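Endoglucanase (Komagataeibacter sucrofermentans, PDB 6VC5) probably catalyses the endohydrolysis of (1->4)-beta-D-glucosidic linkages in cellulose and related beta-glucans, as a glycosyl hydrolase of family 8. Local coordinates at residues T151-Y156 with S220-R225; G39-A44 with L100-K105; S28-S33 with S72-D77; V131-V136 with H205-S210; A5-I10 with P292-A297. All coordinates share one frame; numbering follows the deposited sequence. Where two conformers were deposited one is given.

Contact 1: T151-Y156 with S220-R225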
# COMPACT_ATOMS: atom_id res chain seq x y z
N THR A 151 -16.37 -2.23 5.17
CA THR A 151 -15.22 -1.46 5.62
C THR A 151 -14.18 -1.44 4.51
O THR A 151 -13.81 -2.50 3.99
CB THR A 151 -14.61 -2.09 6.87
OG1 THR A 151 -15.59 -2.11 7.92
CG2 THR A 151 -13.35 -1.31 7.32
N LEU A 152 -13.71 -0.25 4.15
CA LEU A 152 -12.67 -0.13 3.15
C LEU A 152 -11.43 0.50 3.77
O LEU A 152 -11.53 1.34 4.68
CB LEU A 152 -13.14 0.75 1.97
CG LEU A 152 -14.43 0.35 1.27
CD1 LEU A 152 -14.75 1.33 0.14
CD2 LEU A 152 -14.33 -1.08 0.74
N ASN A 153 -10.27 0.10 3.29
CA ASN A 153 -9.02 0.78 3.61
C ASN A 153 -8.59 1.48 2.33
O ASN A 153 -8.20 0.82 1.36
CB ASN A 153 -7.98 -0.21 4.11
CG ASN A 153 -6.79 0.46 4.70
OD1 ASN A 153 -6.27 1.42 4.13
ND2 ASN A 153 -6.36 -0.00 5.87
N LEU A 154 -8.69 2.81 2.31
CA LEU A 154 -8.41 3.54 1.07
C LEU A 154 -6.94 3.42 0.66
O LEU A 154 -6.62 3.49 -0.52
CB LEU A 154 -8.84 5.00 1.21
CG LEU A 154 -10.34 5.20 1.47
CD1 LEU A 154 -10.66 6.67 1.70
CD2 LEU A 154 -11.16 4.63 0.31
N SER A 155 -6.05 3.21 1.63
CA SER A 155 -4.64 3.01 1.31
C SER A 155 -4.37 1.68 0.64
O SER A 155 -3.24 1.45 0.19
CB SER A 155 -3.77 3.13 2.57
OG SER A 155 -3.84 1.95 3.37
N TYR A 156 -5.35 0.77 0.59
CA TYR A 156 -5.13 -0.47 -0.15
C TYR A 156 -5.39 -0.29 -1.64
O TYR A 156 -5.14 -1.23 -2.40
CB TYR A 156 -5.99 -1.62 0.40
CG TYR A 156 -5.58 -2.17 1.76
CD1 TYR A 156 -4.73 -1.46 2.61
CD2 TYR A 156 -6.07 -3.39 2.21
CE1 TYR A 156 -4.38 -1.96 3.87
CE2 TYR A 156 -5.73 -3.89 3.45
CZ TYR A 156 -4.89 -3.18 4.28
OH TYR A 156 -4.56 -3.70 5.52
N SER A 220 -3.67 8.23 9.88
CA SER A 220 -2.41 7.82 10.45
C SER A 220 -1.62 6.87 9.55
O SER A 220 -1.42 7.16 8.41
CB SER A 220 -2.57 7.27 11.88
OG SER A 220 -3.06 5.99 11.97
N TYR A 221 -1.19 5.76 10.09
CA TYR A 221 -0.17 4.96 9.47
C TYR A 221 -0.61 4.22 8.21
O TYR A 221 0.20 3.83 7.43
CB TYR A 221 0.42 4.00 10.50
CG TYR A 221 1.06 4.75 11.63
CD1 TYR A 221 2.34 5.18 11.52
CD2 TYR A 221 0.36 5.07 12.77
CE1 TYR A 221 2.93 5.88 12.53
CE2 TYR A 221 0.96 5.79 13.78
CZ TYR A 221 2.24 6.18 13.65
OH TYR A 221 2.93 6.88 14.61
N ASP A 222 -1.91 4.05 8.03
CA ASP A 222 -2.45 3.54 6.78
C ASP A 222 -2.72 4.65 5.76
O ASP A 222 -2.24 4.64 4.65
CB ASP A 222 -3.79 2.82 7.02
CG ASP A 222 -3.67 1.52 7.81
OD1 ASP A 222 -3.57 1.58 9.05
OD2 ASP A 222 -3.77 0.43 7.22
N ALA A 223 -3.47 5.66 6.21
CA ALA A 223 -3.98 6.69 5.33
C ALA A 223 -2.89 7.54 4.70
O ALA A 223 -3.10 8.13 3.68
CB ALA A 223 -5.02 7.55 6.03
N ILE A 224 -1.71 7.54 5.29
CA ILE A 224 -0.66 8.40 4.80
C ILE A 224 -0.17 7.82 3.49
O ILE A 224 0.26 8.59 2.65
CB ILE A 224 0.55 8.37 5.78
CG1 ILE A 224 1.68 9.31 5.34
CG2 ILE A 224 1.12 6.97 5.89
CD1 ILE A 224 1.29 10.76 5.39
N ARG A 225 -0.47 6.61 3.10
CA ARG A 225 -0.19 6.18 1.75
C ARG A 225 -1.07 6.79 0.66
O ARG A 225 -0.76 6.70 -0.49
CB ARG A 225 -0.10 4.66 1.67
CG ARG A 225 1.14 4.13 2.39
CD ARG A 225 1.46 2.68 2.11
NE ARG A 225 2.09 2.09 3.30
CZ ARG A 225 3.40 1.84 3.45
NH1 ARG A 225 3.82 1.34 4.57
NH2 ARG A 225 4.27 2.08 2.51
O HOH W 1 -3.24 -2.14 7.28

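Contact 2: G39-A44 with L100-K105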
# COMPACT_ATOMS: atom_id res chain seq x y z
N GLY A 39 9.64 -6.11 -0.46
CA GLY A 39 10.94 -6.65 -0.85
C GLY A 39 11.01 -6.94 -2.33
O GLY A 39 12.00 -6.61 -2.99
N MET A 40 9.94 -7.52 -2.88
CA MET A 40 9.88 -7.80 -4.31
C MET A 40 9.84 -6.51 -5.13
O MET A 40 10.55 -6.38 -6.14
CB MET A 40 8.65 -8.67 -4.58
CG MET A 40 8.79 -10.09 -4.05
SD MET A 40 7.20 -10.98 -4.15
CE MET A 40 6.97 -11.10 -5.96
N LEU A 41 9.04 -5.54 -4.70
CA LEU A 41 8.93 -4.29 -5.45
C LEU A 41 10.25 -3.53 -5.45
O LEU A 41 10.69 -2.99 -6.48
CB LEU A 41 7.81 -3.43 -4.88
CG LEU A 41 7.40 -2.21 -5.71
CD1 LEU A 41 6.58 -2.67 -6.91
CD2 LEU A 41 6.60 -1.22 -4.86
N PHE A 42 10.89 -3.42 -4.27
CA PHE A 42 12.13 -2.65 -4.17
C PHE A 42 13.27 -3.33 -4.93
O PHE A 42 14.08 -2.66 -5.58
CB PHE A 42 12.54 -2.46 -2.71
CG PHE A 42 11.50 -1.78 -1.83
CD1 PHE A 42 10.45 -1.06 -2.36
CD2 PHE A 42 11.61 -1.88 -0.45
CE1 PHE A 42 9.50 -0.44 -1.53
CE2 PHE A 42 10.68 -1.28 0.38
CZ PHE A 42 9.62 -0.56 -0.17
N SER A 43 13.37 -4.66 -4.84
CA SER A 43 14.42 -5.38 -5.55
C SER A 43 14.20 -5.34 -7.06
O SER A 43 15.17 -5.24 -7.82
CB SER A 43 14.55 -6.82 -5.03
OG SER A 43 13.38 -7.58 -5.26
N ALA A 44 12.94 -5.39 -7.52
CA ALA A 44 12.68 -5.22 -8.95
C ALA A 44 13.07 -3.83 -9.43
O ALA A 44 13.71 -3.68 -10.48
CB ALA A 44 11.20 -5.49 -9.24
N LEU A 100 5.78 -8.44 -9.57
CA LEU A 100 5.92 -9.48 -10.59
C LEU A 100 5.79 -8.92 -12.00
O LEU A 100 6.51 -9.35 -12.91
CB LEU A 100 4.88 -10.59 -10.36
CG LEU A 100 5.27 -11.51 -9.21
CD1 LEU A 100 4.05 -12.23 -8.68
CD2 LEU A 100 6.33 -12.51 -9.66
N ALA A 101 4.87 -7.98 -12.20
CA ALA A 101 4.74 -7.33 -13.50
C ALA A 101 6.02 -6.59 -13.86
O ALA A 101 6.52 -6.70 -14.98
CB ALA A 101 3.55 -6.37 -13.49
N TRP A 102 6.58 -5.83 -12.92
CA TRP A 102 7.82 -5.11 -13.20
C TRP A 102 8.97 -6.07 -13.47
O TRP A 102 9.75 -5.87 -14.41
CB TRP A 102 8.17 -4.23 -12.02
CG TRP A 102 7.37 -3.00 -11.92
CD1 TRP A 102 6.36 -2.60 -12.75
CD2 TRP A 102 7.54 -1.96 -10.96
NE1 TRP A 102 5.88 -1.37 -12.34
CE2 TRP A 102 6.59 -0.97 -11.24
CE3 TRP A 102 8.41 -1.79 -9.87
CZ2 TRP A 102 6.48 0.20 -10.48
CZ3 TRP A 102 8.29 -0.63 -9.11
CH2 TRP A 102 7.34 0.35 -9.42
N ALA A 103 9.11 -7.11 -12.65
CA ALA A 103 10.19 -8.07 -12.83
C ALA A 103 10.05 -8.81 -14.15
O ALA A 103 11.04 -9.08 -14.83
CB ALA A 103 10.18 -9.06 -11.66
N GLY A 104 8.82 -9.18 -14.51
CA GLY A 104 8.63 -9.91 -15.76
C GLY A 104 8.95 -9.05 -16.96
O GLY A 104 9.47 -9.55 -17.96
N LYS A 105 8.68 -7.75 -16.87
CA LYS A 105 8.99 -6.85 -17.97
C LYS A 105 10.49 -6.60 -18.06
O LYS A 105 11.09 -6.75 -19.13
CB LYS A 105 8.19 -5.56 -17.80
CG LYS A 105 6.74 -5.76 -18.22
CD LYS A 105 5.80 -4.65 -17.79
CE LYS A 105 4.43 -4.85 -18.45
NZ LYS A 105 3.44 -3.79 -18.12

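Contact 3: S28-S33 with S72-D77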
# COMPACT_ATOMS: atom_id res chain seq x y z
N SER A 28 10.32 -9.35 15.18
CA SER A 28 11.20 -10.34 14.56
C SER A 28 10.54 -11.70 14.34
O SER A 28 11.16 -12.56 13.70
CB SER A 28 12.43 -10.53 15.45
OG SER A 28 12.04 -10.89 16.77
N GLY A 29 9.34 -11.91 14.84
CA GLY A 29 8.73 -13.23 14.72
C GLY A 29 7.64 -13.33 13.68
O GLY A 29 6.76 -14.20 13.80
N GLU A 30 7.66 -12.48 12.68
CA GLU A 30 6.68 -12.55 11.60
C GLU A 30 7.16 -12.01 10.27
O GLU A 30 8.00 -11.19 10.21
CB GLU A 30 5.32 -11.92 11.95
CG GLU A 30 5.28 -10.53 12.44
CD GLU A 30 4.02 -10.24 13.32
OE1 GLU A 30 3.03 -9.70 12.84
OE2 GLU A 30 4.01 -10.56 14.53
N SER A 31 6.57 -12.53 9.22
CA SER A 31 6.68 -11.96 7.89
C SER A 31 5.27 -11.81 7.35
O SER A 31 4.38 -12.59 7.69
CB SER A 31 7.49 -12.85 6.94
OG SER A 31 8.89 -12.77 7.22
N HIS A 32 5.06 -10.79 6.53
CA HIS A 32 3.72 -10.41 6.05
C HIS A 32 3.70 -10.41 4.54
O HIS A 32 4.72 -10.23 3.92
CB HIS A 32 3.35 -9.00 6.53
CG HIS A 32 3.21 -8.87 8.01
ND1 HIS A 32 3.92 -7.96 8.74
CD2 HIS A 32 2.43 -9.54 8.89
CE1 HIS A 32 3.59 -8.07 10.02
NE2 HIS A 32 2.69 -9.03 10.14
N SER A 33 2.53 -10.58 3.95
CA SER A 33 2.45 -10.46 2.49
C SER A 33 2.83 -9.06 2.04
O SER A 33 3.46 -8.90 0.99
CB SER A 33 1.06 -10.86 1.97
OG SER A 33 0.04 -9.99 2.44
N SER A 72 -2.09 -15.53 2.08
CA SER A 72 -2.31 -15.39 3.51
C SER A 72 -1.46 -14.23 4.03
O SER A 72 -0.33 -14.03 3.60
CB SER A 72 -1.92 -16.68 4.21
OG SER A 72 -2.74 -17.75 3.78
N TRP A 73 -2.02 -13.45 4.95
CA TRP A 73 -1.40 -12.17 5.26
C TRP A 73 -0.13 -12.31 6.10
O TRP A 73 0.73 -11.42 6.05
CB TRP A 73 -2.39 -11.22 5.93
CG TRP A 73 -2.70 -11.52 7.35
CD1 TRP A 73 -3.52 -12.51 7.83
CD2 TRP A 73 -2.21 -10.82 8.49
NE1 TRP A 73 -3.56 -12.46 9.20
CE2 TRP A 73 -2.76 -11.44 9.63
CE3 TRP A 73 -1.34 -9.73 8.66
CZ2 TRP A 73 -2.48 -11.00 10.93
CZ3 TRP A 73 -1.06 -9.30 9.95
CH2 TRP A 73 -1.63 -9.94 11.07
N ARG A 74 0.02 -13.39 6.87
CA ARG A 74 1.10 -13.47 7.84
C ARG A 74 1.64 -14.89 8.01
O ARG A 74 0.88 -15.87 7.99
CB ARG A 74 0.63 -12.95 9.21
CG ARG A 74 1.67 -13.07 10.30
CD ARG A 74 1.27 -12.30 11.54
NE ARG A 74 0.20 -12.96 12.26
CZ ARG A 74 -0.29 -12.52 13.41
NH1 ARG A 74 0.22 -11.41 13.95
NH2 ARG A 74 -1.27 -13.17 14.02
N TYR A 75 2.95 -14.97 8.19
CA TYR A 75 3.65 -16.15 8.69
C TYR A 75 4.13 -15.82 10.10
O TYR A 75 4.88 -14.85 10.28
CB TYR A 75 4.84 -16.44 7.78
CG TYR A 75 5.72 -17.62 8.18
CD1 TYR A 75 5.66 -18.81 7.47
CD2 TYR A 75 6.62 -17.51 9.23
CE1 TYR A 75 6.46 -19.88 7.82
CE2 TYR A 75 7.43 -18.57 9.58
CZ TYR A 75 7.35 -19.75 8.87
OH TYR A 75 8.15 -20.81 9.23
N LEU A 76 3.70 -16.61 11.08
CA LEU A 76 3.97 -16.36 12.50
C LEU A 76 4.93 -17.44 13.01
O LEU A 76 4.53 -18.59 13.18
CB LEU A 76 2.66 -16.36 13.28
CG LEU A 76 2.58 -15.84 14.72
CD1 LEU A 76 3.09 -14.42 14.80
CD2 LEU A 76 1.14 -15.91 15.21
N ASP A 77 6.18 -17.05 13.25
CA ASP A 77 7.18 -18.01 13.71
C ASP A 77 6.72 -18.69 15.00
O ASP A 77 6.23 -18.03 15.93
CB ASP A 77 8.52 -17.32 13.98
CG ASP A 77 9.15 -16.78 12.72
OD1 ASP A 77 10.21 -17.32 12.33
OD2 ASP A 77 8.60 -15.83 12.14
O HOH W 2 6.21 -15.17 16.25
O HOH W 3 0.23 -8.35 4.82

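Contact 4: V131-V136 with H205-S210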
# COMPACT_ATOMS: atom_id res chain seq x y z
N VAL A 131 -21.41 -1.89 -4.33
CA VAL A 131 -21.88 -1.18 -3.14
C VAL A 131 -22.50 0.13 -3.62
O VAL A 131 -21.79 1.00 -4.13
CB VAL A 131 -20.74 -0.90 -2.16
CG1 VAL A 131 -21.22 0.05 -1.05
CG2 VAL A 131 -20.22 -2.20 -1.58
N GLY A 132 -23.81 0.28 -3.46
CA GLY A 132 -24.47 1.45 -3.99
C GLY A 132 -24.15 1.63 -5.46
O GLY A 132 -24.26 0.69 -6.25
N PRO A 133 -23.72 2.82 -5.85
CA PRO A 133 -23.35 3.06 -7.26
C PRO A 133 -21.91 2.70 -7.61
O PRO A 133 -21.47 3.05 -8.71
CB PRO A 133 -23.55 4.58 -7.38
CG PRO A 133 -23.13 5.10 -6.02
CD PRO A 133 -23.54 4.03 -5.02
N TYR A 134 -21.18 2.03 -6.72
CA TYR A 134 -19.76 1.78 -6.88
C TYR A 134 -19.46 0.30 -7.03
O TYR A 134 -20.24 -0.57 -6.63
CB TYR A 134 -18.99 2.25 -5.63
CG TYR A 134 -19.30 3.64 -5.16
CD1 TYR A 134 -18.99 4.74 -5.93
CD2 TYR A 134 -19.90 3.84 -3.92
CE1 TYR A 134 -19.27 6.02 -5.49
CE2 TYR A 134 -20.19 5.11 -3.47
CZ TYR A 134 -19.87 6.20 -4.25
OH TYR A 134 -20.15 7.47 -3.81
N THR A 135 -18.28 0.03 -7.58
CA THR A 135 -17.59 -1.24 -7.39
C THR A 135 -16.40 -0.95 -6.50
O THR A 135 -15.57 -0.10 -6.85
CB THR A 135 -17.11 -1.80 -8.73
OG1 THR A 135 -18.24 -2.04 -9.58
CG2 THR A 135 -16.36 -3.10 -8.51
N VAL A 136 -16.34 -1.59 -5.34
CA VAL A 136 -15.33 -1.28 -4.33
C VAL A 136 -14.31 -2.40 -4.26
O VAL A 136 -14.56 -3.55 -4.64
CB VAL A 136 -15.92 -0.99 -2.93
CG1 VAL A 136 -16.98 0.09 -3.00
CG2 VAL A 136 -16.45 -2.27 -2.31
N HIS A 205 -27.19 -0.24 3.14
CA HIS A 205 -28.62 0.04 2.98
C HIS A 205 -28.92 1.50 2.64
O HIS A 205 -30.03 1.79 2.21
CB HIS A 205 -29.37 -0.32 4.26
CG HIS A 205 -29.16 -1.74 4.70
ND1 HIS A 205 -29.39 -2.82 3.88
CD2 HIS A 205 -28.70 -2.24 5.87
CE1 HIS A 205 -29.10 -3.93 4.53
NE2 HIS A 205 -28.68 -3.61 5.74
N THR A 206 -27.98 2.42 2.86
CA THR A 206 -28.23 3.84 2.59
C THR A 206 -27.15 4.51 1.74
O THR A 206 -27.40 5.61 1.22
CB THR A 206 -28.29 4.64 3.90
OG1 THR A 206 -27.01 4.62 4.53
CG2 THR A 206 -29.35 4.07 4.86
N ASN A 207 -25.97 3.92 1.61
CA ASN A 207 -24.80 4.52 0.96
C ASN A 207 -24.18 5.66 1.77
O ASN A 207 -23.35 6.40 1.22
CB ASN A 207 -25.06 4.96 -0.48
CG ASN A 207 -23.80 4.96 -1.32
OD1 ASN A 207 -23.06 3.97 -1.36
ND2 ASN A 207 -23.54 6.07 -1.99
N ALA A 208 -24.54 5.82 3.04
CA ALA A 208 -23.91 6.84 3.86
C ALA A 208 -22.49 6.44 4.23
O ALA A 208 -22.22 5.27 4.52
CB ALA A 208 -24.72 7.06 5.14
N PHE A 209 -21.59 7.42 4.24
CA PHE A 209 -20.17 7.24 4.54
C PHE A 209 -19.87 7.66 5.97
O PHE A 209 -20.37 8.68 6.45
CB PHE A 209 -19.31 8.14 3.64
CG PHE A 209 -19.11 7.65 2.23
CD1 PHE A 209 -20.16 7.10 1.48
CD2 PHE A 209 -17.88 7.79 1.63
CE1 PHE A 209 -19.94 6.68 0.16
CE2 PHE A 209 -17.66 7.37 0.32
CZ PHE A 209 -18.70 6.81 -0.42
N SER A 210 -18.99 6.90 6.63
CA SER A 210 -18.58 7.23 7.99
C SER A 210 -17.19 6.68 8.26
O SER A 210 -16.65 5.88 7.49
CB SER A 210 -19.60 6.71 9.02
OG SER A 210 -19.76 5.31 8.89

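Contact 5: A5-I10 with P292-A297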
# COMPACT_ATOMS: atom_id res chain seq x y z
N ALA A 5 19.07 1.98 -6.09
CA ALA A 5 19.91 0.82 -5.81
C ALA A 5 20.65 0.98 -4.48
O ALA A 5 20.80 0.01 -3.72
CB ALA A 5 20.88 0.57 -6.96
N GLN A 6 21.09 2.19 -4.16
CA GLN A 6 21.82 2.38 -2.91
C GLN A 6 20.89 2.34 -1.70
O GLN A 6 21.26 1.82 -0.64
CB GLN A 6 22.66 3.66 -2.94
CG GLN A 6 23.84 3.58 -3.90
CD GLN A 6 23.42 3.43 -5.36
OE1 GLN A 6 23.58 2.37 -5.95
NE2 GLN A 6 22.91 4.51 -5.94
N GLN A 7 19.68 2.89 -1.84
CA GLN A 7 18.71 2.80 -0.74
C GLN A 7 18.24 1.36 -0.53
O GLN A 7 18.07 0.92 0.61
CB GLN A 7 17.54 3.75 -0.98
CG GLN A 7 17.96 5.23 -0.98
CD GLN A 7 18.69 5.63 0.29
OE1 GLN A 7 18.15 5.52 1.38
NE2 GLN A 7 19.93 6.10 0.14
N TRP A 8 18.03 0.61 -1.62
CA TRP A 8 17.67 -0.80 -1.48
C TRP A 8 18.76 -1.58 -0.75
O TRP A 8 18.46 -2.43 0.09
CB TRP A 8 17.37 -1.43 -2.84
CG TRP A 8 17.41 -2.96 -2.82
CD1 TRP A 8 18.30 -3.76 -3.48
CD2 TRP A 8 16.54 -3.85 -2.09
NE1 TRP A 8 18.03 -5.09 -3.22
CE2 TRP A 8 16.96 -5.17 -2.37
CE3 TRP A 8 15.44 -3.66 -1.24
CZ2 TRP A 8 16.32 -6.29 -1.83
CZ3 TRP A 8 14.81 -4.78 -0.70
CH2 TRP A 8 15.26 -6.08 -1.00
N ALA A 9 20.03 -1.29 -1.04
CA ALA A 9 21.12 -2.00 -0.37
C ALA A 9 21.05 -1.83 1.15
O ALA A 9 21.32 -2.77 1.90
CB ALA A 9 22.47 -1.52 -0.90
N ILE A 10 20.68 -0.63 1.62
CA ILE A 10 20.50 -0.41 3.05
C ILE A 10 19.30 -1.20 3.58
O ILE A 10 19.39 -1.88 4.61
CB ILE A 10 20.34 1.09 3.35
CG1 ILE A 10 21.61 1.85 2.95
CG2 ILE A 10 20.05 1.31 4.81
CD1 ILE A 10 21.36 3.36 2.80
N PRO A 292 14.47 11.82 2.69
CA PRO A 292 15.23 11.24 3.80
C PRO A 292 15.94 10.00 3.29
O PRO A 292 15.55 9.47 2.28
CB PRO A 292 14.14 10.82 4.80
CG PRO A 292 12.92 11.56 4.44
CD PRO A 292 13.04 12.01 3.02
N THR A 293 17.03 9.61 3.94
CA THR A 293 17.75 8.43 3.56
C THR A 293 17.61 7.30 4.58
O THR A 293 17.42 7.52 5.73
CB THR A 293 19.23 8.70 3.31
OG1 THR A 293 19.75 9.42 4.42
CG2 THR A 293 19.40 9.53 2.04
N LEU A 294 17.71 6.07 4.10
CA LEU A 294 17.37 4.93 4.94
C LEU A 294 18.38 4.66 6.04
O LEU A 294 18.05 3.96 7.01
CB LEU A 294 17.18 3.68 4.10
CG LEU A 294 15.72 3.38 3.80
CD1 LEU A 294 15.12 4.46 2.90
CD2 LEU A 294 15.61 2.01 3.16
N ASP A 295 19.61 5.19 5.93
CA ASP A 295 20.55 5.03 7.03
C ASP A 295 20.11 5.77 8.29
O ASP A 295 20.67 5.52 9.36
CB ASP A 295 21.96 5.46 6.62
CG ASP A 295 22.01 6.90 6.15
OD1 ASP A 295 21.23 7.25 5.24
OD2 ASP A 295 22.84 7.67 6.67
N HIS A 296 19.12 6.67 8.19
CA HIS A 296 18.57 7.37 9.35
C HIS A 296 17.19 6.87 9.75
O HIS A 296 16.57 7.45 10.66
CB HIS A 296 18.50 8.88 9.09
CG HIS A 296 19.82 9.50 8.75
ND1 HIS A 296 19.96 10.48 7.79
CD2 HIS A 296 21.07 9.27 9.23
CE1 HIS A 296 21.23 10.83 7.70
NE2 HIS A 296 21.92 10.11 8.56
N ALA A 297 16.67 5.84 9.09
CA ALA A 297 15.32 5.39 9.37
C ALA A 297 15.22 4.88 10.80
O ALA A 297 16.04 4.06 11.22
CB ALA A 297 14.92 4.27 8.39

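Contact 1: T151-Y156 with S220-R225
Ser155 and Arg225 bring the two backbones nearest, with CA atoms 5.5 Å apart, where a short 3-10 segment at 154-156 faces a type I turn from Asp222 to Arg225. The direct polar link is made by side chains: Asn153 ND2 donates to Asp222 OD2 over 3.0 Å, with an N-H...O angle of 154°. The two side chains cross at about a right angle. Asp222 OD2 lies close to the amide plane of Asn153, whereas the amide nitrogen approaches from well above the carboxylate plane. Asn153 CG is anti to the backbone N (chi1 -169°), and its CB covers the centre of one face of the Tyr156 ring. The far side of the amide is held too, because Ser155 OG donates to Asn153 OD1 at 2.6 Å and Ser155 N adds a weak bond. Ser155 CB meanwhile packs against Asp222 O at 3.0 Å and Arg225 CB at 4.1 Å. A water donates a hydrogen bond to Asp222 OD2 over 2.6 Å and also bonds Tyr156 OH, at the edge of that ring. Behind the turn, Asp198 binds Ser220 OG and Ala223 N. The contact is thus a buried polar network near the middle of the chain, in which Ser155 is a second-shell residue: it fixes the amide so that its N-H faces the carboxylate, and Asp222 OD2 accepts from both this amide and the water.

Contact 2: G39-A44 with L100-K105
Leu41 CD1 sits over one face of the Trp102 indole, 3.9 Å from the centroid of the six-membered ring and displaced toward the rim. Its closest atom there is Trp102 CZ3, at 3.5 Å, and the geometry is that of a CH-pi contact. A second apolar meeting involves the preceding residue of helix 33-46: Met40 CE touches Leu100 CG at 3.7 Å and comes almost as near to both methyls of that leucine. Between the two helices, Ala44 CB packs on Trp102 CB and on Ala103 CB, the latter at 4.4 Å. Torsions explain how the longer groups arrive. Leu41 CG is anti to the backbone N, which puts it on the side of the indole; chi2 (75°) then sets CD1 over the ring. The Met40 chain bends at its last torsion (chi3 66°), turning CE to Leu100. The small alanines allow the backbones to approach, and the CA atoms of Ala44 and Ala103 are 5.4 Å apart, against 7.6 Å for those of Met40 and Leu100. The segment axes come within 9.1 Å and run in the same general direction, crossing at 30°. Other helices flank the pair: Met40 leans on Ile55 and Trp56 of helix 49-62, Leu100 on Tyr112 and Ile119 of helix 110-126, and Trp102 on Ile311 of helix 300-313. The joint therefore binds helix 33-46 to helix 90-106, two like-directed helices separated in the chain by helix 49-62 and strand 74-76, consistent with the (alpha/alpha)6 barrel of family 8 enzymes.

Contact 3: S28-S33 with S72-D77
The imidazole of His32 and the indole of Trp73 are almost parallel, with planes 6° apart, but are slid so far that they barely overlap; CD2 of His32 lies 3.7 Å from CZ3 of Trp73. With Trp73 CG between its backbone N and carbonyl carbon (chi1 75°), the two side chains lie side by side, and Trp73 O lies in plane at the imidazole edge. Arg74 CB covers the centre of one indole face. The guanidinium of Arg74 is sandwiched, with Trp73 CZ2 over one face, Leu76 CD2 over the rim of the opposite face and Glu30 OE1 at its edge. That edge contact is a salt bridge, long and weak at 3.5 Å between Arg74 NH1 and Glu30 OE1. Glu30 OE1 also accepts from His32 NE2 at 2.8 Å through its anti lone pair. On the other sheet face Ser31 bonds Ile22 O and Arg21, and Tyr75 meets Trp58 edge-to-face. Tyr75 N reaches Ser31 O at 2.8 Å and Ser31 N returns to Tyr75 O at 3.1 Å. Ser33 N to Trp73 O and Asp77 N to Gly29 O extend this register, making a short two-stranded antiparallel sheet that leads through N-cap His32 into helix 33-46.

Contact 4: V131-V136 with H205-S210
The type II' turn of a beta hairpin, Val131 to Tyr134, packs against Asn207 and Phe209 at the end of a neighbouring three-stranded antiparallel sheet. The hairpin joins strands 128-131 and 134-137, and its turn is closed by Val131 N to Tyr134 O and Tyr134 N to Val131 O. Facing it is the connection from strand 200-203 to strand 209-211, where Asn207 adopts a left-handed backbone (phi 71°) just after Thr206, whose OG1 accepts from Ala208 N at 3.1 Å in an ST turn. Between the two segments the meeting is one of van der Waals contact. Asn207 CG is anti to its backbone N (chi1 -153°) and so points to the turn; the amide it carries meets the Pro133 ring tip to tip, with Pro133 CD 3.7 Å from Asn207 ND2 and equally near the amide oxygen. The same side chain crosses that of Tyr134 at about a right angle, with Asn207 OD1 3.7 Å from Tyr134 CE2, and Asn207 OD1 is also 3.9 Å from Gly132 CA. Pro133 CG meanwhile covers the centre of one face of the Tyr134 ring, so the phenol is packed by its own turn as well as by the partner segment. Helix 172-187 backs the group, with Asp180 and Gln183 against Tyr134 and Lys187 in a cation-pi contact with Phe209. At the phenol end, Tyr134 and Phe209 reach for each other tip to tip: Tyr134 CE2 lies at the edge of the Phe209 ring and in its plane, 3.8 Å from Phe209 CZ, and Tyr134 OH is 3.7 Å from Phe209 CZ.

Contact 5: A5-I10 with P292-A297
Gln7 CG stands anti to the carbonyl carbon (chi1 -64°), and the chain then bends at its second torsion (chi2 -55°), bringing the carboxamide over to Leu294. On Ile10, one helical turn further on, CG2 is anti to the backbone N and meets the same leucine. The polar link is nearly straight: Leu294 N donates to Gln7 OE1 over 2.8 Å, at an N-H...O angle of 166°, and the donor lies in the carbonyl plane of the amide. Leu294 CB and CD1 also lie close to Gln7 OE1, at 3.4 Å and 3.6 Å. The oxygen of this buried glutamine is thereby met by a backbone N-H and flanked by hydrocarbon. Gln7 NE2 turns to Thr293, where CG2 lies 4.0 Å away. Ile10 CG2 rests on Leu294 CB at 3.8 Å, and Ile10 CD1 lies 4.0 Å from Asp295 N, beside the first residues of the 3-10 segment 294-296. Thr293, just before that short segment, donates from OG1 to Asp295 OD1 at 2.8 Å. Met307 of helix 300-313 packs on both Gln7 and Leu294, and Tyr310 OH of that helix binds Pro292 O. Helix 4-15, the first of the chain, is thus pinned to the approach to helix 300-313, the last, consistent with the circular closure of an (alpha/alpha)6 barrel.

Overall arrangement
Contact 5 closes the longest loop, joining helix 4-15 to residues 292-297, and the other four contacts nest inside it. Next along the chain, contact 3 pairs strands 30-32 and 74-76, while contact 2 starts on helix 33-46 and closes on helix 90-106; the two cross. Both are complete before contact 4 opens at the turn of hairpin 128-137 and ties it to strand 209-211. Contact 1 begins within that loop and closes beyond it, tying the end of strand 149-152 to the turn before helix 225-232, so these also cross; they touch through Val136 and Leu152. Contact 2 meets contact 5 where Trp8 packs on Phe42 and Ser43.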